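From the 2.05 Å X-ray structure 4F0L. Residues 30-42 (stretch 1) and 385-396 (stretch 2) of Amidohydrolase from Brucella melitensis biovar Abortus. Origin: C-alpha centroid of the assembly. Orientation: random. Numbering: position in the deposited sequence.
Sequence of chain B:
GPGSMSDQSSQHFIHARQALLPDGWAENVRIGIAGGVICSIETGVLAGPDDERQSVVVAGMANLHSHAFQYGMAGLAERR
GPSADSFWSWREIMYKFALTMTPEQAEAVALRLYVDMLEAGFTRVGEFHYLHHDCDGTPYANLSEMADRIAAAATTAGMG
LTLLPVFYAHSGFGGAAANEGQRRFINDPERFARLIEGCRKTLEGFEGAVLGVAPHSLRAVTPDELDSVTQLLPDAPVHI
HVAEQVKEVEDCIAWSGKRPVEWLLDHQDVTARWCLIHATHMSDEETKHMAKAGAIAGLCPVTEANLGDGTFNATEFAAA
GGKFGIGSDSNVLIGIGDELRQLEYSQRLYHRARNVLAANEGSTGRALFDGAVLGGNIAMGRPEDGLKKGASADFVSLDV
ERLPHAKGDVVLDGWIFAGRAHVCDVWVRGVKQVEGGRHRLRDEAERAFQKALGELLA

Stretch 1, residues 30-42: RIGIAGGVICSIE
Stretch 2, residues 385-396: DGLKKGASADFV

Stretch 1 is a β-hairpin: strand 30-34 turns back through a type I' turn from Ala34 to Val37 and returns as strand 37-42. Gly35 (phi/psi 56/35) and Gly36 (74/11) occupy the corners, where positive phi favours glycine. Ala34 and Val37 close the turn with paired hydrogen bonds, N to O 2.9 Å from Ala34 to Val37 and 3.0 Å from Val37 to Ala34; farther along, Arg30 and Glu42 are likewise paired, while Gly32 N bonds Ser40 O at 2.8 Å and Cys39 N bonds Gly32 O at 2.8 Å. Stretch 2 is mostly extended loop, with a type II turn from Lys388 to Ala391 closed by Ala391 N to Lys388 O (3.1 Å); Lys389 is at -58/135 and Gly390 at 83/-7. Strand structure begins at Phe395.

The second hairpin strand and the loop run antiparallel, in register at a single bridge, Val37 with Ser392, CA to CA 4.4 Å. Three nearly linear backbone hydrogen bonds join them: Ala393 N to Gly36 O (2.9 Å, 172°), Ile38 N to Ala391 O (2.9 Å, 173°) and Gly390 N to Ile38 O (2.8 Å, 168°). A CA-H...O contact from Val37 CA to Ala391 O (3.4 Å) supplements them. Water 1 donates to Gly36 O (3.0 Å) and Ser392 OG (2.7 Å), tying the hairpin turn to the serine.

Ile31, Ile33, Ile38 and Ile41 point toward stretch 2, all with chi1 m and chi2 t. Ile38, the most extensively covered residue (105 Å²), sends CD1 to Leu387 CD2 (4.3 Å), Ala391 CB (4.4 Å) and Phe395 CD2 (4.4 Å), while its CG1 lies 4.0 Å from Ala393 CB. The CA-to-CB bond of Phe395 points toward the hairpin (chi1 46°, p; chi2 77°): Ile33 CD1 meets the ring edge at CZ (3.8 Å), and Ile31 CG2 lies 4.3 Å from CE2. The small Ala393 lets Ile33 CG2 approach its CB to 3.7 Å. Leu387 (m, t) leaves its backbone sideways, but its end reaches Ile31 CD1, with CD2 at 4.3 Å. Ile31, Ile33, Ile38, Leu387, Ala393 and Phe395 are buried, as suits their apolar side chains; Ile41 is partly exposed.

At the open end of the hairpin, Ile41 CD1 packs 3.4 Å from Leu387 O and 3.7 Å from Lys388 CA. Lys389 (chi1 m, chi2 t, chi3 99°, chi4 102°) reaches out nearly full length along the second hairpin strand, and NZ donates to Ile41 O at 3.1 Å; the chain covers the exposed margin while its amine satisfies a carbonyl. Val37 (chi1 173°, t) points sideways, its CG1 3.3 Å from Ala391 O.

Polar groups brace the loop from within. Asp385 OD1 accepts Ser392 N (3.0 Å), Ser392 OG (chi1 t) donates to Asp394 OD1 (2.7 Å), and the extended Lys388 (m, t, t, t) points away from the hairpin, its NZ donating to Asp385 O (2.8 Å). Together the stretches bury 672 Å², counting both sides.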

ATOM      1  N   ARG B  30     -32.417  -4.699  -5.969  1.00 19.65           N
ATOM      2  CA  ARG B  30     -32.591  -6.097  -6.299  1.00 20.66           C
ATOM      3  C   ARG B  30     -31.959  -6.365  -7.668  1.00 20.52           C
ATOM      4  O   ARG B  30     -32.348  -5.758  -8.653  1.00 20.29           O
ATOM      5  CB  ARG B  30     -34.070  -6.412  -6.323  1.00 22.39           C
ATOM      6  CG  ARG B  30     -34.390  -7.844  -6.134  1.00 23.49           C
ATOM      7  CD  ARG B  30     -35.839  -7.996  -5.658  1.00 25.23           C
ATOM      8  NE  ARG B  30     -36.097  -9.419  -5.597  1.00 25.83           N
ATOM      9  CZ  ARG B  30     -36.935 -10.096  -6.374  1.00 27.45           C
ATOM     10  NH1 ARG B  30     -37.672  -9.487  -7.281  1.00 28.19           N
ATOM     11  NH2 ARG B  30     -37.041 -11.405  -6.218  1.00 27.75           N
ATOM     12  N   ILE B  31     -30.939  -7.224  -7.712  1.00 19.94           N
ATOM     13  CA  ILE B  31     -30.246  -7.520  -8.961  1.00 19.75           C
ATOM     14  C   ILE B  31     -30.640  -8.917  -9.387  1.00 19.26           C
ATOM     15  O   ILE B  31     -30.387  -9.875  -8.661  1.00 19.36           O
ATOM     16  CB  ILE B  31     -28.725  -7.471  -8.801  1.00 18.96           C
ATOM     17  CG1 ILE B  31     -28.276  -6.123  -8.230  1.00 19.68           C
ATOM     18  CG2 ILE B  31     -28.046  -7.713 -10.134  1.00 18.72           C
ATOM     19  CD1 ILE B  31     -26.811  -6.135  -7.833  1.00 19.21           C
ATOM     20  N   GLY B  32     -31.278  -9.031 -10.557  1.00 19.34           N
ATOM     21  CA  GLY B  32     -31.675 -10.348 -11.079  1.00 19.09           C
ATOM     22  C   GLY B  32     -30.597 -10.861 -12.024  1.00 17.63           C
ATOM     23  O   GLY B  32     -30.050 -10.083 -12.790  1.00 17.17           O
ATOM     24  N   ILE B  33     -30.327 -12.160 -11.957  1.00 17.03           N
ATOM     25  CA  ILE B  33     -29.342 -12.836 -12.761  1.00 17.29           C
ATOM     26  C   ILE B  33     -29.976 -14.015 -13.456  1.00 17.46           C
ATOM     27  O   ILE B  33     -30.707 -14.760 -12.827  1.00 17.95           O
ATOM     28  CB  ILE B  33     -28.237 -13.426 -11.863  1.00 17.65           C
ATOM     29  CG1 ILE B  33     -27.606 -12.343 -11.044  1.00 17.68           C
ATOM     30  CG2 ILE B  33     -27.173 -14.157 -12.687  1.00 17.67           C
ATOM     31  CD1 ILE B  33     -26.902 -12.978  -9.839  1.00 18.56           C
ATOM     32  N   ALA B  34     -29.719 -14.145 -14.764  1.00 17.13           N
ATOM     33  CA  ALA B  34     -30.240 -15.185 -15.611  1.00 17.47           C
ATOM     34  C   ALA B  34     -29.258 -15.485 -16.750  1.00 17.59           C
ATOM     35  O   ALA B  34     -28.836 -14.596 -17.512  1.00 16.62           O
ATOM     36  CB  ALA B  34     -31.586 -14.768 -16.185  1.00 17.71           C
ATOM     37  N   GLY B  35     -28.889 -16.758 -16.847  1.00 17.98           N
ATOM     38  CA  GLY B  35     -27.902 -17.207 -17.797  1.00 17.99           C
ATOM     39  C   GLY B  35     -26.600 -16.481 -17.667  1.00 17.09           C
ATOM     40  O   GLY B  35     -25.948 -16.232 -18.665  1.00 16.96           O
ATOM     41  N   GLY B  36     -26.227 -16.129 -16.433  1.00 16.40           N
ATOM     42  CA  GLY B  36     -24.983 -15.388 -16.175  1.00 15.74           C
ATOM     43  C   GLY B  36     -24.978 -13.903 -16.551  1.00 15.40           C
ATOM     44  O   GLY B  36     -23.917 -13.273 -16.594  1.00 14.59           O
ATOM     45  N   VAL B  37     -26.159 -13.363 -16.872  1.00 14.99           N
ATOM     46  CA  VAL B  37     -26.320 -11.991 -17.284  1.00 14.57           C
ATOM     47  C   VAL B  37     -27.252 -11.309 -16.283  1.00 14.47           C
ATOM     48  O   VAL B  37     -28.126 -11.957 -15.704  1.00 15.31           O
ATOM     49  CB  VAL B  37     -26.887 -11.942 -18.763  1.00 15.10           C
ATOM     50  CG1 VAL B  37     -27.245 -10.533 -19.220  1.00 14.94           C
ATOM     51  CG2 VAL B  37     -25.895 -12.563 -19.756  1.00 14.84           C
ATOM     52  N   ILE B  38     -27.105 -10.007 -16.117  1.00 14.03           N
ATOM     53  CA  ILE B  38     -28.004  -9.214 -15.262  1.00 14.26           C
ATOM     54  C   ILE B  38     -29.282  -8.969 -16.044  1.00 15.23           C
ATOM     55  O   ILE B  38     -29.290  -8.281 -17.063  1.00 15.43           O
ATOM     56  CB  ILE B  38     -27.357  -7.885 -14.811  1.00 13.65           C
ATOM     57  CG1 ILE B  38     -26.172  -8.185 -13.921  1.00 13.06           C
ATOM     58  CG2 ILE B  38     -28.312  -7.007 -14.006  1.00 13.54           C
ATOM     59  CD1 ILE B  38     -25.289  -6.953 -13.654  1.00 12.80           C
ATOM     60  N   CYS B  39     -30.374  -9.556 -15.571  1.00 16.11           N
ATOM     61  CA  CYS B  39     -31.617  -9.460 -16.323  1.00 17.10           C
ATOM     62  C   CYS B  39     -32.463  -8.286 -15.837  1.00 17.86           C
ATOM     63  O   CYS B  39     -33.323  -7.792 -16.583  1.00 19.13           O
ATOM     64  CB  CYS B  39     -32.385 -10.791 -16.271  1.00 17.63           C
ATOM     65  SG  CYS B  39     -32.873 -11.294 -14.609  1.00 17.55           S
ATOM     66  N   SER B  40     -32.253  -7.854 -14.597  1.00 17.65           N
ATOM     67  CA  SER B  40     -33.044  -6.763 -14.010  1.00 18.06           C
ATOM     68  C   SER B  40     -32.306  -6.090 -12.862  1.00 17.73           C
ATOM     69  O   SER B  40     -31.506  -6.711 -12.175  1.00 18.02           O
ATOM     70  CB  SER B  40     -34.409  -7.291 -13.522  1.00 18.29           C
ATOM     71  OG  SER B  40     -34.228  -8.244 -12.498  1.00 17.70           O
ATOM     72  N   ILE B  41     -32.544  -4.793 -12.702  1.00 18.34           N
ATOM     73  CA  ILE B  41     -32.097  -4.031 -11.553  1.00 18.97           C
ATOM     74  C   ILE B  41     -33.276  -3.160 -11.124  1.00 20.61           C
ATOM     75  O   ILE B  41     -33.783  -2.385 -11.928  1.00 20.59           O
ATOM     76  CB  ILE B  41     -30.898  -3.120 -11.859  1.00 18.91           C
ATOM     77  CG1 ILE B  41     -29.666  -3.938 -12.279  1.00 18.45           C
ATOM     78  CG2 ILE B  41     -30.524  -2.301 -10.626  1.00 18.95           C
ATOM     79  CD1 ILE B  41     -28.577  -3.039 -12.873  1.00 18.08           C
ATOM     80  N   GLU B  42     -33.676  -3.297  -9.864  1.00 22.28           N
ATOM     81  CA  GLU B  42     -34.838  -2.606  -9.278  1.00 24.88           C
ATOM     82  C   GLU B  42     -34.338  -1.913  -8.020  1.00 24.04           C
ATOM     83  O   GLU B  42     -33.702  -2.570  -7.211  1.00 24.01           O
ATOM     84  CB  GLU B  42     -35.873  -3.641  -8.845  1.00 27.45           C
ATOM     85  CG  GLU B  42     -37.081  -3.853  -9.724  1.00 31.73           C
ATOM     86  CD  GLU B  42     -38.265  -4.412  -8.903  1.00 35.61           C
ATOM     87  OE1 GLU B  42     -38.101  -5.522  -8.317  1.00 38.92           O
ATOM     88  OE2 GLU B  42     -39.335  -3.735  -8.799  1.00 35.73           O
ATOM     89  N   ASP B 385     -20.457  -3.968 -20.132  1.00 19.19           N
ATOM     90  CA  ASP B 385     -20.387  -4.535 -18.792  1.00 18.43           C
ATOM     91  C   ASP B 385     -20.432  -3.452 -17.701  1.00 17.63           C
ATOM     92  O   ASP B 385     -20.331  -2.242 -17.975  1.00 17.28           O
ATOM     93  CB  ASP B 385     -19.129  -5.383 -18.636  1.00 17.61           C
ATOM     94  CG  ASP B 385     -19.299  -6.813 -19.146  1.00 17.44           C
ATOM     95  OD1 ASP B 385     -20.429  -7.261 -19.470  1.00 16.45           O
ATOM     96  OD2 ASP B 385     -18.263  -7.498 -19.177  1.00 16.69           O
ATOM     97  N   GLY B 386     -20.596  -3.908 -16.468  1.00 17.38           N
ATOM     98  CA  GLY B 386     -20.930  -3.030 -15.348  1.00 17.84           C
ATOM     99  C   GLY B 386     -22.192  -3.491 -14.631  1.00 18.41           C
ATOM    100  O   GLY B 386     -22.760  -4.543 -14.960  1.00 18.46           O
ATOM    101  N   LEU B 387     -22.640  -2.693 -13.657  1.00 18.56           N
ATOM    102  CA  LEU B 387     -23.904  -2.957 -12.965  1.00 19.18           C
ATOM    103  C   LEU B 387     -25.048  -2.372 -13.757  1.00 19.60           C
ATOM    104  O   LEU B 387     -25.631  -1.373 -13.376  1.00 20.46           O
ATOM    105  CB  LEU B 387     -23.885  -2.395 -11.531  1.00 19.74           C
ATOM    106  CG  LEU B 387     -23.137  -3.220 -10.503  1.00 19.70           C
ATOM    107  CD1 LEU B 387     -23.258  -2.576  -9.130  1.00 20.14           C
ATOM    108  CD2 LEU B 387     -23.708  -4.637 -10.457  1.00 21.02           C
ATOM    109  N   LYS B 388     -25.331  -2.997 -14.890  1.00 19.70           N
ATOM    110  CA  LYS B 388     -26.344  -2.546 -15.840  1.00 20.56           C
ATOM    111  C   LYS B 388     -27.105  -3.757 -16.328  1.00 20.11           C
ATOM    112  O   LYS B 388     -26.556  -4.857 -16.457  1.00 18.16           O
ATOM    113  CB  LYS B 388     -25.719  -1.962 -17.122  1.00 21.24           C
ATOM    114  CG  LYS B 388     -24.654  -0.879 -16.962  1.00 21.77           C
ATOM    115  CD  LYS B 388     -23.915  -0.821 -18.293  1.00 21.83           C
ATOM    116  CE  LYS B 388     -22.707   0.047 -18.274  1.00 21.92           C
ATOM    117  NZ  LYS B 388     -21.828  -0.387 -19.401  1.00 21.74           N
ATOM    118  N   LYS B 389     -28.354  -3.519 -16.704  1.00 20.56           N
ATOM    119  CA  LYS B 389     -29.145  -4.538 -17.377  1.00 20.52           C
ATOM    120  C   LYS B 389     -28.424  -4.979 -18.653  1.00 19.81           C
ATOM    121  O   LYS B 389     -27.869  -4.153 -19.377  1.00 19.71           O
ATOM    122  CB  LYS B 389     -30.568  -3.998 -17.625  1.00 22.21           C
ATOM    123  CG  LYS B 389     -31.243  -3.512 -16.317  1.00 23.25           C
ATOM    124  CD  LYS B 389     -32.540  -2.655 -16.352  1.00 25.14           C
ATOM    125  CE  LYS B 389     -33.866  -3.457 -16.115  1.00 27.22           C
ATOM    126  NZ  LYS B 389     -34.616  -3.461 -14.763  1.00 26.91           N
ATOM    127  N   GLY B 390     -28.373  -6.296 -18.884  1.00 18.77           N
ATOM    128  CA  GLY B 390     -27.702  -6.848 -20.043  1.00 18.06           C
ATOM    129  C   GLY B 390     -26.204  -7.024 -19.941  1.00 16.82           C
ATOM    130  O   GLY B 390     -25.609  -7.615 -20.830  1.00 16.77           O
ATOM    131  N   ALA B 391     -25.595  -6.531 -18.868  1.00 15.72           N
ATOM    132  CA  ALA B 391     -24.192  -6.798 -18.586  1.00 15.04           C
ATOM    133  C   ALA B 391     -23.993  -8.215 -18.065  1.00 14.78           C
ATOM    134  O   ALA B 391     -24.920  -8.865 -17.564  1.00 14.66           O
ATOM    135  CB  ALA B 391     -23.645  -5.809 -17.577  1.00 14.43           C
ATOM    136  N   SER B 392     -22.766  -8.704 -18.184  1.00 14.58           N
ATOM    137  CA  SER B 392     -22.390  -9.950 -17.488  1.00 14.36           C
ATOM    138  C   SER B 392     -22.651  -9.755 -15.999  1.00 13.96           C
ATOM    139  O   SER B 392     -22.439  -8.641 -15.496  1.00 13.54           O
ATOM    140  CB  SER B 392     -20.926 -10.309 -17.714  1.00 14.14           C
ATOM    141  OG  SER B 392     -20.693 -11.653 -17.271  1.00 14.99           O
ATOM    142  N   ALA B 393     -23.119 -10.810 -15.310  1.00 14.00           N
ATOM    143  CA  ALA B 393     -23.354 -10.716 -13.860  1.00 14.13           C
ATOM    144  C   ALA B 393     -22.027 -10.846 -13.108  1.00 13.71           C
ATOM    145  O   ALA B 393     -21.742 -11.865 -12.494  1.00 13.81           O
ATOM    146  CB  ALA B 393     -24.416 -11.732 -13.379  1.00 14.81           C
ATOM    147  N   ASP B 394     -21.250  -9.771 -13.166  1.00 13.52           N
ATOM    148  CA  ASP B 394     -19.925  -9.674 -12.573  1.00 13.65           C
ATOM    149  C   ASP B 394     -19.949  -8.561 -11.514  1.00 13.86           C
ATOM    150  O   ASP B 394     -20.051  -7.373 -11.847  1.00 14.32           O
ATOM    151  CB  ASP B 394     -18.875  -9.295 -13.633  1.00 13.36           C
ATOM    152  CG  ASP B 394     -18.767 -10.284 -14.780  1.00 14.03           C
ATOM    153  OD1 ASP B 394     -19.506 -11.290 -14.854  1.00 15.08           O
ATOM    154  OD2 ASP B 394     -17.912 -10.047 -15.653  1.00 14.61           O
ATOM    155  N   PHE B 395     -19.830  -8.917 -10.240  1.00 14.01           N
ATOM    156  CA  PHE B 395     -19.869  -7.904  -9.216  1.00 13.88           C
ATOM    157  C   PHE B 395     -19.325  -8.458  -7.915  1.00 14.01           C
ATOM    158  O   PHE B 395     -18.973  -9.659  -7.837  1.00 13.37           O
ATOM    159  CB  PHE B 395     -21.282  -7.299  -9.068  1.00 14.84           C
ATOM    160  CG  PHE B 395     -22.379  -8.309  -9.034  1.00 16.14           C
ATOM    161  CD1 PHE B 395     -22.621  -9.038  -7.895  1.00 16.73           C
ATOM    162  CD2 PHE B 395     -23.147  -8.563 -10.171  1.00 16.82           C
ATOM    163  CE1 PHE B 395     -23.635  -9.981  -7.864  1.00 17.77           C
ATOM    164  CE2 PHE B 395     -24.154  -9.493 -10.129  1.00 17.58           C
ATOM    165  CZ  PHE B 395     -24.397 -10.208  -8.984  1.00 17.94           C
ATOM    166  N   VAL B 396     -19.190  -7.555  -6.935  1.00 13.63           N
ATOM    167  CA  VAL B 396     -18.426  -7.779  -5.708  1.00 13.69           C
ATOM    168  C   VAL B 396     -19.216  -7.238  -4.491  1.00 14.44           C
ATOM    169  O   VAL B 396     -19.788  -6.138  -4.562  1.00 13.42           O
ATOM    170  CB  VAL B 396     -17.055  -7.039  -5.790  1.00 13.33           C
ATOM    171  CG1 VAL B 396     -16.220  -7.183  -4.513  1.00 12.66           C
ATOM    172  CG2 VAL B 396     -16.233  -7.500  -7.013  1.00 13.05           C
TER
HETATM  173  O   HOH W   1     -22.114 -13.145 -19.046  1.00 23.45           O